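Side-chain contacts in baculoviral IAP repeat-containing protein 2 (Homo sapiens, PDB 3M1D), which belongs to the inhibitor of apoptosis family and, through the zinc-binding BIR1 domain described here, is probably recruited to TRAF2 in TNF receptor signalling: residues 36-41 against 52-57; 67-70 against 75-78. All blocks are in the same frame, centred on the assembly; numbering follows the deposited sequence.

Contact 1. Residues 36-41 against 52-57. With ZN (zinc ion), chain C.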
loop_
_atom_site.group_PDB
_atom_site.type_symbol
_atom_site.label_atom_id
_atom_site.label_comp_id
_atom_site.label_asym_id
_atom_site.label_seq_id
_atom_site.Cartn_x
_atom_site.Cartn_y
_atom_site.Cartn_z
ATOM N N ALA A 36 1.522 0.955 -4.516
ATOM C CA ALA A 36 1.140 -0.460 -4.505
ATOM C C ALA A 36 -0.344 -0.666 -4.177
ATOM O O ALA A 36 -0.804 -1.796 -4.063
ATOM C CB ALA A 36 2.025 -1.261 -3.556
ATOM N N GLY A 37 -1.077 0.436 -4.045
ATOM C CA GLY A 37 -2.518 0.394 -3.833
ATOM C C GLY A 37 -2.925 0.530 -2.383
ATOM O O GLY A 37 -4.105 0.440 -2.056
ATOM N N PHE A 38 -1.956 0.754 -1.499
ATOM C CA PHE A 38 -2.265 0.756 -0.072
ATOM C C PHE A 38 -2.514 2.143 0.491
ATOM O O PHE A 38 -1.772 3.066 0.204
ATOM C CB PHE A 38 -1.128 0.090 0.710
ATOM C CG PHE A 38 -0.972 -1.379 0.426
ATOM C CD1 PHE A 38 -1.897 -2.291 0.909
ATOM C CD2 PHE A 38 0.106 -1.846 -0.308
ATOM C CE1 PHE A 38 -1.761 -3.648 0.663
ATOM C CE2 PHE A 38 0.255 -3.203 -0.558
ATOM C CZ PHE A 38 -0.682 -4.107 -0.075
ATOM N N TYR A 39 -3.552 2.288 1.309
ATOM C CA TYR A 39 -3.720 3.515 2.078
ATOM C C TYR A 39 -3.513 3.205 3.564
ATOM O O TYR A 39 -3.525 2.042 3.987
ATOM C CB TYR A 39 -5.092 4.161 1.830
ATOM C CG TYR A 39 -6.272 3.311 2.269
ATOM C CD1 TYR A 39 -6.688 3.294 3.598
ATOM C CD2 TYR A 39 -6.974 2.539 1.356
ATOM C CE1 TYR A 39 -7.767 2.518 4.009
ATOM C CE2 TYR A 39 -8.054 1.754 1.752
ATOM C CZ TYR A 39 -8.448 1.754 3.076
ATOM O OH TYR A 39 -9.510 0.983 3.475
ATOM N N TYR A 40 -3.315 4.249 4.353
ATOM C CA TYR A 40 -2.945 4.062 5.747
ATOM C C TYR A 40 -4.215 3.992 6.572
ATOM O O TYR A 40 -5.071 4.838 6.416
ATOM C CB TYR A 40 -2.083 5.235 6.221
ATOM C CG TYR A 40 -1.725 5.169 7.690
ATOM C CD1 TYR A 40 -1.402 3.958 8.297
ATOM C CD2 TYR A 40 -1.697 6.316 8.461
ATOM C CE1 TYR A 40 -1.080 3.896 9.639
ATOM C CE2 TYR A 40 -1.361 6.272 9.792
ATOM C CZ TYR A 40 -1.054 5.068 10.378
ATOM O OH TYR A 40 -0.722 5.043 11.701
ATOM N N THR A 41 -4.320 2.987 7.439
ATOM C CA THR A 41 -5.506 2.785 8.265
ATOM C C THR A 41 -5.582 3.720 9.464
ATOM O O THR A 41 -6.654 3.886 10.049
ATOM C CB THR A 41 -5.572 1.367 8.820
ATOM O OG1 THR A 41 -4.455 1.144 9.698
ATOM C CG2 THR A 41 -5.586 0.339 7.679
ATOM N N CYS A 52 -8.697 -4.511 -2.935
ATOM C CA CYS A 52 -9.070 -5.825 -2.415
ATOM C C CYS A 52 -9.152 -5.885 -0.896
ATOM O O CYS A 52 -9.602 -6.883 -0.348
ATOM C CB CYS A 52 -8.103 -6.897 -2.915
ATOM S SG CYS A 52 -6.394 -6.783 -2.200
ATOM N N GLY A 53 -8.718 -4.834 -0.211
ATOM C CA GLY A 53 -8.792 -4.834 1.246
ATOM C C GLY A 53 -7.702 -5.643 1.953
ATOM O O GLY A 53 -7.748 -5.818 3.166
ATOM N N LEU A 54 -6.711 -6.144 1.218
ATOM C CA LEU A 54 -5.585 -6.817 1.876
ATOM C C LEU A 54 -4.947 -5.878 2.907
ATOM O O LEU A 54 -4.698 -4.714 2.608
ATOM C CB LEU A 54 -4.538 -7.252 0.849
ATOM C CG LEU A 54 -3.228 -7.841 1.367
ATOM C CD1 LEU A 54 -3.450 -9.237 1.947
ATOM C CD2 LEU A 54 -2.229 -7.886 0.220
ATOM N N MET A 55 -4.683 -6.392 4.108
ATOM C CA MET A 55 -4.138 -5.588 5.201
ATOM C C MET A 55 -2.752 -6.065 5.613
ATOM O O MET A 55 -2.544 -7.252 5.854
ATOM C CB MET A 55 -5.080 -5.613 6.410
ATOM C CG MET A 55 -6.418 -4.925 6.139
ATOM S SD MET A 55 -7.508 -4.950 7.572
ATOM C CE MET A 55 -6.875 -3.538 8.447
ATOM N N LEU A 56 -1.821 -5.118 5.706
ATOM C CA LEU A 56 -0.410 -5.411 5.947
ATOM C C LEU A 56 0.179 -4.443 6.968
ATOM O O LEU A 56 -0.072 -3.237 6.918
ATOM C CB LEU A 56 0.372 -5.312 4.638
ATOM C CG LEU A 56 0.066 -6.383 3.590
ATOM C CD1 LEU A 56 0.805 -6.125 2.285
ATOM C CD2 LEU A 56 0.418 -7.749 4.127
ATOM N N ASP A 57 0.956 -4.972 7.901
ATOM C CA ASP A 57 1.646 -4.123 8.868
ATOM C C ASP A 57 3.023 -4.703 9.194
ATOM O O ASP A 57 3.494 -5.615 8.513
ATOM C CB ASP A 57 0.800 -3.910 10.138
ATOM C CG ASP A 57 0.693 -5.163 11.001
ATOM O OD1 ASP A 57 1.232 -6.225 10.624
ATOM O OD2 ASP A 57 0.065 -5.086 12.074
HETATM ZN ZN ZN C . -5.328 -5.325 -3.665
#

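Contact 2. Residues 67-70 against 75-78. With ZN (zinc ion), chain C.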
loop_
_atom_site.group_PDB
_atom_site.type_symbol
_atom_site.label_atom_id
_atom_site.label_comp_id
_atom_site.label_asym_id
_atom_site.label_seq_id
_atom_site.Cartn_x
_atom_site.Cartn_y
_atom_site.Cartn_z
ATOM N N GLN A 67 5.368 -6.614 -4.223
ATOM C CA GLN A 67 5.606 -8.055 -4.131
ATOM C C GLN A 67 4.750 -8.715 -3.070
ATOM O O GLN A 67 4.197 -9.788 -3.297
ATOM C CB GLN A 67 7.067 -8.371 -3.805
ATOM C CG GLN A 67 7.974 -8.494 -5.005
ATOM C CD GLN A 67 9.305 -9.134 -4.651
ATOM O OE1 GLN A 67 9.480 -9.676 -3.555
ATOM N NE2 GLN A 67 10.245 -9.091 -5.587
ATOM N N LYS A 68 4.686 -8.111 -1.888
ATOM C CA LYS A 68 3.862 -8.693 -0.834
ATOM C C LYS A 68 2.428 -8.795 -1.339
ATOM O O LYS A 68 1.760 -9.801 -1.144
ATOM C CB LYS A 68 3.909 -7.854 0.451
ATOM C CG LYS A 68 5.122 -8.144 1.329
ATOM C CD LYS A 68 4.891 -7.658 2.758
ATOM C CE LYS A 68 6.034 -8.047 3.690
ATOM N NZ LYS A 68 5.771 -7.578 5.100
ATOM N N HIS A 69 1.986 -7.740 -2.008
ATOM C CA HIS A 69 0.628 -7.643 -2.527
ATOM C C HIS A 69 0.331 -8.753 -3.545
ATOM O O HIS A 69 -0.675 -9.455 -3.430
ATOM C CB HIS A 69 0.458 -6.276 -3.180
ATOM C CG HIS A 69 -0.963 -5.845 -3.337
ATOM N ND1 HIS A 69 -1.319 -4.528 -3.533
ATOM C CD2 HIS A 69 -2.118 -6.550 -3.318
ATOM C CE1 HIS A 69 -2.632 -4.440 -3.631
ATOM N NE2 HIS A 69 -3.140 -5.651 -3.500
ATOM N N LYS A 70 1.200 -8.883 -4.546
ATOM C CA LYS A 70 1.088 -9.914 -5.583
ATOM C C LYS A 70 1.068 -11.316 -5.001
ATOM O O LYS A 70 0.329 -12.173 -5.476
ATOM C CB LYS A 70 2.275 -9.843 -6.559
ATOM C CG LYS A 70 2.111 -8.888 -7.714
ATOM C CD LYS A 70 3.473 -8.482 -8.292
ATOM C CE LYS A 70 4.328 -9.686 -8.684
ATOM N NZ LYS A 70 5.501 -9.306 -9.554
ATOM N N SER A 75 -5.440 -12.103 -6.762
ATOM C CA SER A 75 -6.700 -11.918 -7.492
ATOM C C SER A 75 -7.166 -10.464 -7.524
ATOM O O SER A 75 -8.131 -10.125 -8.210
ATOM C CB SER A 75 -7.800 -12.832 -6.948
ATOM O OG SER A 75 -8.163 -12.480 -5.627
ATOM N N CYS A 76 -6.461 -9.607 -6.792
ATOM C CA CYS A 76 -6.722 -8.169 -6.822
ATOM C C CYS A 76 -6.540 -7.619 -8.228
ATOM O O CYS A 76 -5.438 -7.677 -8.778
ATOM C CB CYS A 76 -5.771 -7.441 -5.866
ATOM S SG CYS A 76 -5.906 -5.641 -5.915
ATOM N N SER A 77 -7.612 -7.076 -8.806
ATOM C CA SER A 77 -7.548 -6.512 -10.154
ATOM C C SER A 77 -6.524 -5.389 -10.245
ATOM O O SER A 77 -5.845 -5.241 -11.259
ATOM C CB SER A 77 -8.913 -5.969 -10.597
ATOM O OG SER A 77 -9.877 -6.994 -10.643
ATOM N N PHE A 78 -6.427 -4.571 -9.203
ATOM C CA PHE A 78 -5.470 -3.481 -9.253
ATOM C C PHE A 78 -4.040 -4.020 -9.369
ATOM O O PHE A 78 -3.313 -3.671 -10.298
ATOM C CB PHE A 78 -5.584 -2.558 -8.040
ATOM C CG PHE A 78 -4.472 -1.554 -7.955
ATOM C CD1 PHE A 78 -4.516 -0.386 -8.701
ATOM C CD2 PHE A 78 -3.363 -1.793 -7.159
ATOM C CE1 PHE A 78 -3.482 0.545 -8.640
ATOM C CE2 PHE A 78 -2.325 -0.869 -7.095
ATOM C CZ PHE A 78 -2.386 0.299 -7.840
HETATM ZN ZN ZN C . -5.328 -5.325 -3.665
#

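Contact 1. Residues 36-41 against 52-57
Phe38 is the main residue the first segment brings to this contact, reaching from the strand 38-40 to Leu54 and Leu56 of the other segment. Just before it, Gly37 ends the helix 30-35 in a Schellman motif, its positive phi turning the chain from helix into strand. The ring of Phe38 then leaves the backbone on the side of its N, with CG anti to the carbonyl carbon (chi1 -66°), and its far end packs against the second segment. Three groups gather there. The carbonyl O of Leu54 lies in the plane of the ring, off its edge, 3.7 Å from CE1; the methyl CD1 of Leu56 meets the ring obliquely, 3.4 Å from Phe38 CZ; and Leu54 CD2 adds a looser approach, 4.1 Å from the same CZ. The ring also touches Val47 and Cys49 of the strand between, and His69.

At the far end of the segment, Thr41 CG2 lies 4.2 Å from Met55 CE, the two side chains crossing at about a right angle. The bend at chi3 (83°) brings Met55 CE back, although Met55 starts out away from the opposite segment. Thr41 OG1 is engaged instead by Lys46 O and Val43 N, in the turn beyond.

Ahead of Leu54, Cys52 SG binds the zinc ion at 2.3 Å and also accepts a hydrogen bond from Leu54 N (3.5 Å, 157°), which probably tempers the charge on the thiolate. Phe38 and Leu56 thus meet across the middle strand, between the two outer strands of the three-stranded antiparallel sheet of the BIR fold, with the zinc site beside them.

Contact 2. Residues 67-70 against 75-78
With CG anti to the backbone N (chi1 -160°), the imidazole of His69 reaches the zinc ion from the helix 65-72, while Cys76, whose SG is likewise anti to its own N (chi1 175°), sends its sulfur back to meet it. The two side chains converge on the zinc ion. His69 NE2 binds the metal at 2.2 Å and Cys76 SG at 2.3 Å, which leaves these two ligand atoms 3.7 Å from each other. The sulfur approaches the imidazole obliquely, 61° off the ring normal and 4.6 Å from its centroid, so their closeness follows from sharing a metal more than from stacking.

Cys49 and Cys52 complete the site, giving the zinc centre of three cysteines and one histidine found in a BIR domain, in which a CxxC pair from the sheet region is joined by a histidine from one helix and a cysteine at the start of the next. Cys76 has a second role in that last position: it is the N-cap of the helix 77-83, and its sulfur caps a backbone N just beyond Phe78. Metal and helix N-terminus together would help to stabilise the negative charge of the thiolate.

The imidazole is held at both nitrogens, since ND1 is taken up by Ala36 O, and this fixes the rotation of the ring while NE2 faces the metal.

Phe78, in the first turn of the helix 77-83, approaches more loosely: CE1 of His69 lies off the edge of the phenyl ring, near its plane and 4.5 Å from Phe78 CD2. The same phenyl ring meets Phe50 edge-to-face.

In the fold
The zinc ion joins the two contacts, whose centres are 10 Å apart: contact 1 supplies Cys52 and contact 2 both His69 and Cys76, leaving Cys49 of the strand 47-49 as the fourth ligand. They also touch directly. Ala36 O accepts a hydrogen bond from His69 ND1 at 2.8 Å, tying the end of the helix 30-35 to the metal-binding imidazole. Phe38 CZ packs 3.5 Å from His69 ND1, and Gly37 CA sits 3.5 Å from Phe78 CE2. Along the chain both segments of contact 1 precede those of contact 2; the sheet region and the C-terminal helices meet at the metal because each supplies ligands.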